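PDB 6L85: phosphate transporter from Thermotoga maritima MSB8, which probably imports phosphate across the cell membrane by coupling its movement to that of sodium ions, as in the related human SLC20 carriers. Local coordinates for residues G67-V71 with E72-P76; K155-S158 with L159-H163; N373-I376 with S377-I381. All coordinates share one frame; numbering follows the deposited sequence.

Contact 1 of 3, residues G67-V71 with E72-P76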
ATOM      1  N   GLY B  67     -24.949  -0.962 -16.850  1.00 52.19           N
ATOM      2  CA  GLY B  67     -24.548  -1.650 -18.071  1.00 43.53           C
ATOM      3  C   GLY B  67     -25.363  -2.888 -18.388  1.00 49.74           C
ATOM      4  O   GLY B  67     -25.228  -3.468 -19.472  1.00 50.34           O
ATOM      5  N   ILE B  68     -26.225  -3.300 -17.457  1.00 48.54           N
ATOM      6  CA  ILE B  68     -27.064  -4.488 -17.622  1.00 52.77           C
ATOM      7  C   ILE B  68     -28.529  -4.107 -17.777  1.00 51.98           C
ATOM      8  O   ILE B  68     -29.177  -4.483 -18.754  1.00 56.07           O
ATOM      9  CB  ILE B  68     -26.874  -5.475 -16.449  1.00 50.37           C
ATOM     10  CG1 ILE B  68     -25.406  -5.559 -16.051  1.00 47.56           C
ATOM     11  CG2 ILE B  68     -27.450  -6.857 -16.806  1.00 47.99           C
ATOM     12  CD1 ILE B  68     -25.206  -6.278 -14.739  1.00 55.41           C
ATOM     13  N   VAL B  69     -29.081  -3.411 -16.795  1.00 50.54           N
ATOM     14  CA  VAL B  69     -30.445  -2.910 -16.865  1.00 51.83           C
ATOM     15  C   VAL B  69     -30.427  -1.585 -17.607  1.00 53.72           C
ATOM     16  O   VAL B  69     -29.490  -0.791 -17.461  1.00 55.37           O
ATOM     17  CB  VAL B  69     -31.040  -2.765 -15.452  1.00 50.88           C
ATOM     18  CG1 VAL B  69     -32.460  -2.233 -15.501  1.00 54.98           C
ATOM     19  CG2 VAL B  69     -31.012  -4.100 -14.742  1.00 51.58           C
ATOM     20  N   GLU B  70     -31.434  -1.364 -18.453  1.00 49.11           N
ATOM     21  CA  GLU B  70     -31.593  -0.085 -19.138  1.00 58.43           C
ATOM     22  C   GLU B  70     -32.217   0.877 -18.131  1.00 56.36           C
ATOM     23  O   GLU B  70     -33.439   0.912 -17.955  1.00 51.98           O
ATOM     24  CB  GLU B  70     -32.445  -0.236 -20.396  1.00 56.41           C
ATOM     25  CG  GLU B  70     -32.265   0.897 -21.390  1.00 56.90           C
ATOM     26  CD  GLU B  70     -30.844   1.021 -21.887  1.00 67.65           C
ATOM     27  OE1 GLU B  70     -30.449   0.213 -22.759  1.00 69.51           O
ATOM     28  OE2 GLU B  70     -30.122   1.923 -21.404  1.00 70.62           O
ATOM     29  N   VAL B  71     -31.360   1.660 -17.472  1.00 51.93           N
ATOM     30  CA  VAL B  71     -31.764   2.424 -16.294  1.00 53.41           C
ATOM     31  C   VAL B  71     -32.850   3.448 -16.640  1.00 53.39           C
ATOM     32  O   VAL B  71     -33.839   3.590 -15.912  1.00 53.49           O
ATOM     33  CB  VAL B  71     -30.509   3.058 -15.653  1.00 57.16           C
ATOM     34  CG1 VAL B  71     -30.840   4.307 -14.855  1.00 58.31           C
ATOM     35  CG2 VAL B  71     -29.773   2.002 -14.774  1.00 47.07           C
ATOM     36  N   GLU B  72     -32.724   4.128 -17.779  1.00 57.48           N
ATOM     37  CA  GLU B  72     -33.733   5.109 -18.178  1.00 63.50           C
ATOM     38  C   GLU B  72     -35.114   4.516 -18.466  1.00 56.13           C
ATOM     39  O   GLU B  72     -36.053   5.290 -18.659  1.00 58.27           O
ATOM     40  CB  GLU B  72     -33.261   5.881 -19.408  1.00 64.11           C
ATOM     41  CG  GLU B  72     -32.038   6.739 -19.153  1.00 71.79           C
ATOM     42  CD  GLU B  72     -31.298   7.085 -20.435  1.00 94.43           C
ATOM     43  OE1 GLU B  72     -30.045   7.059 -20.429  1.00 96.72           O
ATOM     44  OE2 GLU B  72     -31.973   7.383 -21.447  1.00 96.96           O
ATOM     45  N   LYS B  73     -35.280   3.190 -18.495  1.00 50.48           N
ATOM     46  CA  LYS B  73     -36.593   2.601 -18.761  1.00 55.50           C
ATOM     47  C   LYS B  73     -37.261   2.055 -17.519  1.00 55.30           C
ATOM     48  O   LYS B  73     -38.408   1.600 -17.599  1.00 57.39           O
ATOM     49  CB  LYS B  73     -36.506   1.456 -19.778  1.00 54.47           C
ATOM     50  CG  LYS B  73     -35.517   1.681 -20.889  1.00 60.96           C
ATOM     51  CD  LYS B  73     -36.186   2.074 -22.174  1.00 59.02           C
ATOM     52  CE  LYS B  73     -35.137   2.294 -23.250  1.00 69.22           C
ATOM     53  NZ  LYS B  73     -35.732   2.931 -24.463  1.00 75.62           N
ATOM     54  N   VAL B  74     -36.567   2.051 -16.395  1.00 51.64           N
ATOM     55  CA  VAL B  74     -37.116   1.592 -15.135  1.00 54.86           C
ATOM     56  C   VAL B  74     -37.332   2.806 -14.243  1.00 50.13           C
ATOM     57  O   VAL B  74     -36.520   3.738 -14.237  1.00 51.91           O
ATOM     58  CB  VAL B  74     -36.176   0.562 -14.478  1.00 55.61           C
ATOM     59  CG1 VAL B  74     -36.887  -0.165 -13.354  1.00 56.68           C
ATOM     60  CG2 VAL B  74     -35.704  -0.416 -15.517  1.00 56.10           C
ATOM     61  N   GLN B  75     -38.445   2.817 -13.531  1.00 49.48           N
ATOM     62  CA  GLN B  75     -38.622   3.814 -12.494  1.00 50.45           C
ATOM     63  C   GLN B  75     -37.575   3.594 -11.400  1.00 52.35           C
ATOM     64  O   GLN B  75     -37.257   2.441 -11.066  1.00 48.35           O
ATOM     65  CB  GLN B  75     -40.033   3.741 -11.910  1.00 52.04           C
ATOM     66  CG  GLN B  75     -40.977   4.824 -12.435  1.00 57.17           C
ATOM     67  CD  GLN B  75     -41.849   5.414 -11.341  1.00 61.24           C
ATOM     68  OE1 GLN B  75     -42.404   4.691 -10.508  1.00 65.11           O
ATOM     69  NE2 GLN B  75     -41.986   6.734 -11.344  1.00 56.21           N
ATOM     70  N   PRO B  76     -36.989   4.666 -10.858  1.00 50.11           N
ATOM     71  CA  PRO B  76     -35.978   4.503  -9.794  1.00 46.65           C
ATOM     72  C   PRO B  76     -36.393   3.593  -8.647  1.00 44.92           C
ATOM     73  O   PRO B  76     -35.595   2.737  -8.247  1.00 47.17           O
ATOM     74  CB  PRO B  76     -35.745   5.946  -9.343  1.00 46.10           C
ATOM     75  CG  PRO B  76     -35.848   6.722 -10.645  1.00 48.91           C
ATOM     76  CD  PRO B  76     -36.919   6.003 -11.474  1.00 48.46           C
TER
HETATM   77  O   HOH W   1     -30.683   3.749 -19.535  1.00 66.26           O
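V69 and V74 meet across a short 3-10 turn in the loop that joins helix 58-66 to helix 76-99. The turn rests on two successive bonds from residue i+3 back to residue i: K73 N gives its hydrogen to E70 O at 3.0 Å, and V74 N gives its own to V71 O at 3.2 Å. The buried side is apolar. There the two valines cross at about a right angle, with V69 CG1 3.7 Å from V74 CG2, while CG2 of V74 also lies against the carbonyl oxygen of E70. Compact branched side chains suit this place, because both rest on F117 of helix 106-121, V69 also reaching M114 and V74 reaching V122.

The other side, toward solvent, is looser and carries the charged residues. E70 and K73 run side by side and point the same way, touching through methylenes, E70 CG to K73 CG at 3.4 Å. A bend of the lysine chain at chi2 (-103°) brings K73 CE to 3.7 Å from E70 CG as well. Their charged ends do not meet: E70 OE1 stays 6.2 Å from K73 NZ, so any attraction is probably weak and screened. Long flexible chains serve well here, since their stems can cover the turn while their ends reach water. The E70 chain is bent at chi2 too (60°), which puts its OE2 within reach of a water molecule that also takes the E72 N-H: the water donates to E70 OE2 at 2.7 Å and accepts from E72 N at 2.7 Å.

Contact 2 of 3, residues K155-S158 with L159-H163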
ATOM      1  N   LYS B 155       6.619 -19.738 -21.615  1.00 44.61           N
ATOM      2  CA  LYS B 155       7.695 -19.764 -22.612  1.00 50.39           C
ATOM      3  C   LYS B 155       8.785 -18.748 -22.306  1.00 52.30           C
ATOM      4  O   LYS B 155       9.977 -19.043 -22.454  1.00 54.12           O
ATOM      5  CB  LYS B 155       7.103 -19.513 -24.013  1.00 53.54           C
ATOM      6  CG  LYS B 155       8.103 -19.117 -25.110  1.00 64.41           C
ATOM      7  CD  LYS B 155       8.449 -17.615 -25.169  1.00 65.62           C
ATOM      8  CE  LYS B 155       7.382 -16.872 -25.944  1.00 69.71           C
ATOM      9  NZ  LYS B 155       7.703 -15.440 -26.130  1.00 76.69           N
ATOM     10  N   LEU B 156       8.396 -17.538 -21.900  1.00 55.05           N
ATOM     11  CA  LEU B 156       9.382 -16.535 -21.488  1.00 50.27           C
ATOM     12  C   LEU B 156      10.235 -17.029 -20.331  1.00 47.91           C
ATOM     13  O   LEU B 156      11.439 -16.752 -20.273  1.00 49.84           O
ATOM     14  CB  LEU B 156       8.698 -15.246 -21.046  1.00 56.88           C
ATOM     15  CG  LEU B 156       8.723 -14.067 -22.012  1.00 63.85           C
ATOM     16  CD1 LEU B 156       7.852 -14.434 -23.177  1.00 62.62           C
ATOM     17  CD2 LEU B 156       8.263 -12.750 -21.341  1.00 59.67           C
ATOM     18  N   ILE B 157       9.606 -17.681 -19.354  1.00 43.84           N
ATOM     19  CA  ILE B 157      10.338 -18.191 -18.194  1.00 47.08           C
ATOM     20  C   ILE B 157      11.366 -19.228 -18.643  1.00 50.60           C
ATOM     21  O   ILE B 157      12.543 -19.176 -18.260  1.00 47.11           O
ATOM     22  CB  ILE B 157       9.362 -18.787 -17.161  1.00 48.74           C
ATOM     23  CG1 ILE B 157       8.318 -17.752 -16.702  1.00 50.41           C
ATOM     24  CG2 ILE B 157      10.123 -19.420 -16.004  1.00 44.26           C
ATOM     25  CD1 ILE B 157       8.863 -16.666 -15.832  1.00 47.09           C
ATOM     26  N   SER B 158      10.930 -20.187 -19.468  1.00 50.20           N
ATOM     27  CA  SER B 158      11.843 -21.208 -19.992  1.00 54.16           C
ATOM     28  C   SER B 158      13.015 -20.573 -20.732  1.00 50.09           C
ATOM     29  O   SER B 158      14.182 -20.857 -20.439  1.00 49.56           O
ATOM     30  CB  SER B 158      11.080 -22.161 -20.912  1.00 49.44           C
ATOM     31  OG  SER B 158      10.048 -22.808 -20.183  1.00 50.94           O
ATOM     32  N   LEU B 159      12.709 -19.688 -21.679  1.00 48.50           N
ATOM     33  CA  LEU B 159      13.724 -18.998 -22.466  1.00 50.78           C
ATOM     34  C   LEU B 159      14.702 -18.211 -21.589  1.00 55.12           C
ATOM     35  O   LEU B 159      15.919 -18.267 -21.795  1.00 54.73           O
ATOM     36  CB  LEU B 159      13.001 -18.065 -23.439  1.00 53.54           C
ATOM     37  CG  LEU B 159      13.702 -17.184 -24.461  1.00 60.81           C
ATOM     38  CD1 LEU B 159      12.775 -17.108 -25.644  1.00 62.47           C
ATOM     39  CD2 LEU B 159      13.969 -15.781 -23.938  1.00 58.65           C
ATOM     40  N   SER B 160      14.194 -17.466 -20.603  1.00 51.01           N
ATOM     41  CA  SER B 160      15.030 -16.537 -19.861  1.00 44.20           C
ATOM     42  C   SER B 160      15.594 -17.126 -18.585  1.00 42.34           C
ATOM     43  O   SER B 160      16.563 -16.578 -18.047  1.00 50.30           O
ATOM     44  CB  SER B 160      14.237 -15.261 -19.533  1.00 50.55           C
ATOM     45  OG  SER B 160      13.228 -15.526 -18.560  1.00 47.55           O
ATOM     46  N   VAL B 161      15.036 -18.231 -18.091  1.00 42.01           N
ATOM     47  CA  VAL B 161      15.580 -18.853 -16.887  1.00 47.95           C
ATOM     48  C   VAL B 161      16.139 -20.247 -17.179  1.00 49.87           C
ATOM     49  O   VAL B 161      17.350 -20.473 -17.070  1.00 47.63           O
ATOM     50  CB  VAL B 161      14.521 -18.905 -15.764  1.00 47.35           C
ATOM     51  CG1 VAL B 161      15.109 -19.519 -14.490  1.00 45.04           C
ATOM     52  CG2 VAL B 161      13.995 -17.520 -15.486  1.00 43.74           C
ATOM     53  N   PHE B 162      15.274 -21.186 -17.572  1.00 49.78           N
ATOM     54  CA  PHE B 162      15.701 -22.587 -17.625  1.00 58.00           C
ATOM     55  C   PHE B 162      16.657 -22.845 -18.794  1.00 50.76           C
ATOM     56  O   PHE B 162      17.712 -23.458 -18.614  1.00 54.39           O
ATOM     57  CB  PHE B 162      14.475 -23.513 -17.670  1.00 54.35           C
ATOM     58  CG  PHE B 162      13.662 -23.496 -16.386  1.00 56.86           C
ATOM     59  CD1 PHE B 162      14.098 -24.181 -15.257  1.00 59.13           C
ATOM     60  CD2 PHE B 162      12.479 -22.767 -16.303  1.00 58.06           C
ATOM     61  CE1 PHE B 162      13.360 -24.159 -14.068  1.00 59.18           C
ATOM     62  CE2 PHE B 162      11.731 -22.732 -15.119  1.00 55.18           C
ATOM     63  CZ  PHE B 162      12.171 -23.427 -14.002  1.00 59.68           C
ATOM     64  N   HIS B 163      16.346 -22.337 -19.982  1.00 49.69           N
ATOM     65  CA  HIS B 163      17.231 -22.552 -21.115  1.00 50.55           C
ATOM     66  C   HIS B 163      18.409 -21.584 -21.142  1.00 50.61           C
ATOM     67  O   HIS B 163      18.737 -21.061 -22.209  1.00 55.26           O
ATOM     68  CB  HIS B 163      16.455 -22.404 -22.433  1.00 49.24           C
ATOM     69  CG  HIS B 163      15.239 -23.274 -22.531  1.00 51.70           C
ATOM     70  ND1 HIS B 163      14.968 -24.291 -21.637  1.00 51.09           N
ATOM     71  CD2 HIS B 163      14.221 -23.281 -23.427  1.00 50.19           C
ATOM     72  CE1 HIS B 163      13.833 -24.879 -21.971  1.00 51.93           C
ATOM     73  NE2 HIS B 163      13.358 -24.284 -23.052  1.00 56.10           N
TER
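S158 and H163 join at the C-terminal end of helix 129-162, where the last turn widens into a pi-type turn. Among the backbone bonds, L159 N to K155 O at 2.9 Å keeps the usual alpha spacing. Further on, H163 N reaches back five residues to S158 O at 2.7 Å and is nearly straight (174°), while I157 O takes V161 N and, weakly, F162 N.

A side-chain hydroxyl adds to this ladder. S160 OG sits between its own backbone N and carbonyl carbon (chi1 70°), which brings it 2.8 Å from L156 O; S160 N reaches the same oxygen from the opposite face. Serine suits this place, since its short side chain folds back on the preceding turn.

Apolar and ring contacts complete the set. I157 CG2 lies 3.8 Å from F162 CE2, the side chains alongside, and both offer apolar surface to helix 231-258, at F239 and V235 respectively. The flat H163 imidazole can lie against S158 CB, a CH-pi contact over its face, 4.1 Å from the centroid. The two donors on L156 O, and the bonds to I157 O and S158 O, are consistent with these three carbonyls staying engaged as the chain turns away.

Contact 3 of 3, residues N373-I376 with S377-I381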
ATOM      1  N   ASN B 373     -20.643 -31.823 -13.039  1.00 55.00           N
ATOM      2  CA  ASN B 373     -21.403 -30.913 -12.185  1.00 56.58           C
ATOM      3  C   ASN B 373     -20.926 -29.474 -12.339  1.00 59.30           C
ATOM      4  O   ASN B 373     -21.734 -28.537 -12.392  1.00 57.63           O
ATOM      5  CB  ASN B 373     -21.283 -31.344 -10.723  1.00 62.89           C
ATOM      6  CG  ASN B 373     -22.120 -32.563 -10.400  1.00 67.61           C
ATOM      7  OD1 ASN B 373     -22.743 -33.137 -11.283  1.00 67.73           O
ATOM      8  ND2 ASN B 373     -22.138 -32.964  -9.129  1.00 66.94           N
ATOM      9  N   ILE B 374     -19.609 -29.283 -12.402  1.00 58.54           N
ATOM     10  CA  ILE B 374     -19.052 -27.942 -12.525  1.00 58.90           C
ATOM     11  C   ILE B 374     -19.482 -27.316 -13.844  1.00 51.97           C
ATOM     12  O   ILE B 374     -19.941 -26.167 -13.887  1.00 52.85           O
ATOM     13  CB  ILE B 374     -17.518 -27.984 -12.383  1.00 58.99           C
ATOM     14  CG1 ILE B 374     -17.131 -28.039 -10.903  1.00 57.92           C
ATOM     15  CG2 ILE B 374     -16.861 -26.794 -13.101  1.00 55.84           C
ATOM     16  CD1 ILE B 374     -15.642 -28.071 -10.662  1.00 57.67           C
ATOM     17  N   VAL B 375     -19.348 -28.071 -14.938  1.00 52.11           N
ATOM     18  CA  VAL B 375     -19.736 -27.550 -16.247  1.00 54.82           C
ATOM     19  C   VAL B 375     -21.231 -27.229 -16.285  1.00 51.83           C
ATOM     20  O   VAL B 375     -21.643 -26.193 -16.828  1.00 50.54           O
ATOM     21  CB  VAL B 375     -19.328 -28.538 -17.355  1.00 58.80           C
ATOM     22  CG1 VAL B 375     -19.897 -28.102 -18.711  1.00 53.43           C
ATOM     23  CG2 VAL B 375     -17.812 -28.649 -17.415  1.00 51.92           C
ATOM     24  N   ILE B 376     -22.063 -28.098 -15.699  1.00 51.84           N
ATOM     25  CA  ILE B 376     -23.502 -27.843 -15.671  1.00 52.96           C
ATOM     26  C   ILE B 376     -23.784 -26.543 -14.935  1.00 52.67           C
ATOM     27  O   ILE B 376     -24.529 -25.683 -15.425  1.00 51.12           O
ATOM     28  CB  ILE B 376     -24.269 -29.009 -15.014  1.00 58.02           C
ATOM     29  CG1 ILE B 376     -24.049 -30.342 -15.739  1.00 57.19           C
ATOM     30  CG2 ILE B 376     -25.764 -28.687 -14.934  1.00 47.44           C
ATOM     31  CD1 ILE B 376     -24.745 -30.449 -16.976  1.00 61.70           C
ATOM     32  N   SER B 377     -23.235 -26.412 -13.719  1.00 49.19           N
ATOM     33  CA  SER B 377     -23.485 -25.229 -12.907  1.00 51.54           C
ATOM     34  C   SER B 377     -23.056 -23.973 -13.647  1.00 46.19           C
ATOM     35  O   SER B 377     -23.771 -22.963 -13.633  1.00 46.41           O
ATOM     36  CB  SER B 377     -22.759 -25.347 -11.559  1.00 54.05           C
ATOM     37  OG  SER B 377     -21.358 -25.169 -11.718  1.00 52.28           O
ATOM     38  N   TRP B 378     -21.916 -24.028 -14.344  1.00 42.48           N
ATOM     39  CA  TRP B 378     -21.475 -22.841 -15.070  1.00 43.70           C
ATOM     40  C   TRP B 378     -22.420 -22.501 -16.218  1.00 50.35           C
ATOM     41  O   TRP B 378     -22.707 -21.322 -16.462  1.00 45.04           O
ATOM     42  CB  TRP B 378     -20.059 -23.027 -15.595  1.00 42.23           C
ATOM     43  CG  TRP B 378     -19.054 -23.060 -14.516  1.00 49.71           C
ATOM     44  CD1 TRP B 378     -19.290 -23.031 -13.173  1.00 45.81           C
ATOM     45  CD2 TRP B 378     -17.637 -23.140 -14.675  1.00 49.03           C
ATOM     46  NE1 TRP B 378     -18.105 -23.076 -12.487  1.00 46.26           N
ATOM     47  CE2 TRP B 378     -17.073 -23.148 -13.383  1.00 45.72           C
ATOM     48  CE3 TRP B 378     -16.789 -23.208 -15.783  1.00 48.97           C
ATOM     49  CZ2 TRP B 378     -15.700 -23.218 -13.165  1.00 49.32           C
ATOM     50  CZ3 TRP B 378     -15.420 -23.276 -15.567  1.00 54.80           C
ATOM     51  CH2 TRP B 378     -14.890 -23.286 -14.269  1.00 52.94           C
ATOM     52  N   LEU B 379     -22.892 -23.508 -16.962  1.00 51.53           N
ATOM     53  CA  LEU B 379     -23.781 -23.171 -18.073  1.00 48.35           C
ATOM     54  C   LEU B 379     -25.140 -22.700 -17.569  1.00 43.74           C
ATOM     55  O   LEU B 379     -25.777 -21.867 -18.214  1.00 42.52           O
ATOM     56  CB  LEU B 379     -23.931 -24.353 -19.033  1.00 46.68           C
ATOM     57  CG  LEU B 379     -22.619 -24.726 -19.717  1.00 48.59           C
ATOM     58  CD1 LEU B 379     -22.651 -26.156 -20.242  1.00 47.92           C
ATOM     59  CD2 LEU B 379     -22.242 -23.737 -20.816  1.00 47.02           C
ATOM     60  N   LEU B 380     -25.562 -23.152 -16.385  1.00 46.42           N
ATOM     61  CA  LEU B 380     -26.902 -22.852 -15.899  1.00 43.87           C
ATOM     62  C   LEU B 380     -26.990 -21.649 -14.966  1.00 51.01           C
ATOM     63  O   LEU B 380     -28.110 -21.248 -14.622  1.00 52.44           O
ATOM     64  CB  LEU B 380     -27.481 -24.070 -15.167  1.00 44.94           C
ATOM     65  CG  LEU B 380     -27.966 -25.214 -16.074  1.00 50.78           C
ATOM     66  CD1 LEU B 380     -28.643 -26.310 -15.267  1.00 51.28           C
ATOM     67  CD2 LEU B 380     -28.930 -24.643 -17.085  1.00 49.88           C
ATOM     68  N   ILE B 381     -25.864 -21.076 -14.525  1.00 50.52           N
ATOM     69  CA  ILE B 381     -25.943 -20.119 -13.415  1.00 47.89           C
ATOM     70  C   ILE B 381     -26.630 -18.823 -13.844  1.00 43.90           C
ATOM     71  O   ILE B 381     -27.471 -18.287 -13.109  1.00 46.16           O
ATOM     72  CB  ILE B 381     -24.541 -19.874 -12.808  1.00 43.46           C
ATOM     73  CG1 ILE B 381     -24.628 -19.021 -11.539  1.00 53.26           C
ATOM     74  CG2 ILE B 381     -23.607 -19.199 -13.793  1.00 42.39           C
ATOM     75  CD1 ILE B 381     -25.180 -19.741 -10.351  1.00 50.48           C
TER
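I374 and S377 meet three residues apart in helix 368-400, through the carbonyl of one and the hydroxyl of the other, and with I376 they give up the most surface here. S377 is the polar member. A chi1 of 73° folds its OG back over the helix, where it donates to I374 O at 2.8 Å, and W378 N binds the same oxygen at 2.9 Å. So small a polar group fits within a membrane helix because the backbone itself supplies its acceptor.

I374 runs alongside W378 and presents its CG2 branch, anti to the backbone N, over one face of the indole. That methyl lies 3.9 Å from the centroid of the six-membered ring, 21° off the normal, a CH-pi contact, and I374 O lies over a face of the ring system too. W378 NE1 is bonded to P103 O. A leucine in place of W378 would lack the indole N-H and the flat face, and would probably leave P103 O without that donor and I374 CG2 without its aromatic surface.

I376 CG2 lies 3.7 Å from L380 CD1, the two side chains running alongside on the surface, where apolar chains may face lipid. On the inner side W378 packs on T347 and V351 of helix 346-357, and S377 on V104; V104 and T347 are ligands of a bound sodium ion. I381 reaches helix 106-121 at H108 and S109.

Along the chain the three contacts come in series, each confined to a few consecutive residues of this largely helical, strand-free protein. Contact 1, between helices 58-66 and 76-99, and contact 2, at the end of helix 129-162, lie on opposite sides of the chain's centre, their centres about 50 Å apart. Contact 3, on helix 368-400, is about 28 Å from contact 1 and 37 Å from contact 2, centre to centre. None touches another. Contact 1 packs on helix 106-121, which segment 377-381 reaches through I381, while W378 packs on helix 346-357 and contact 2 on helix 231-258. These helices carry sodium ligands: T107, T347, and Q243, S247, N257 and D258 respectively.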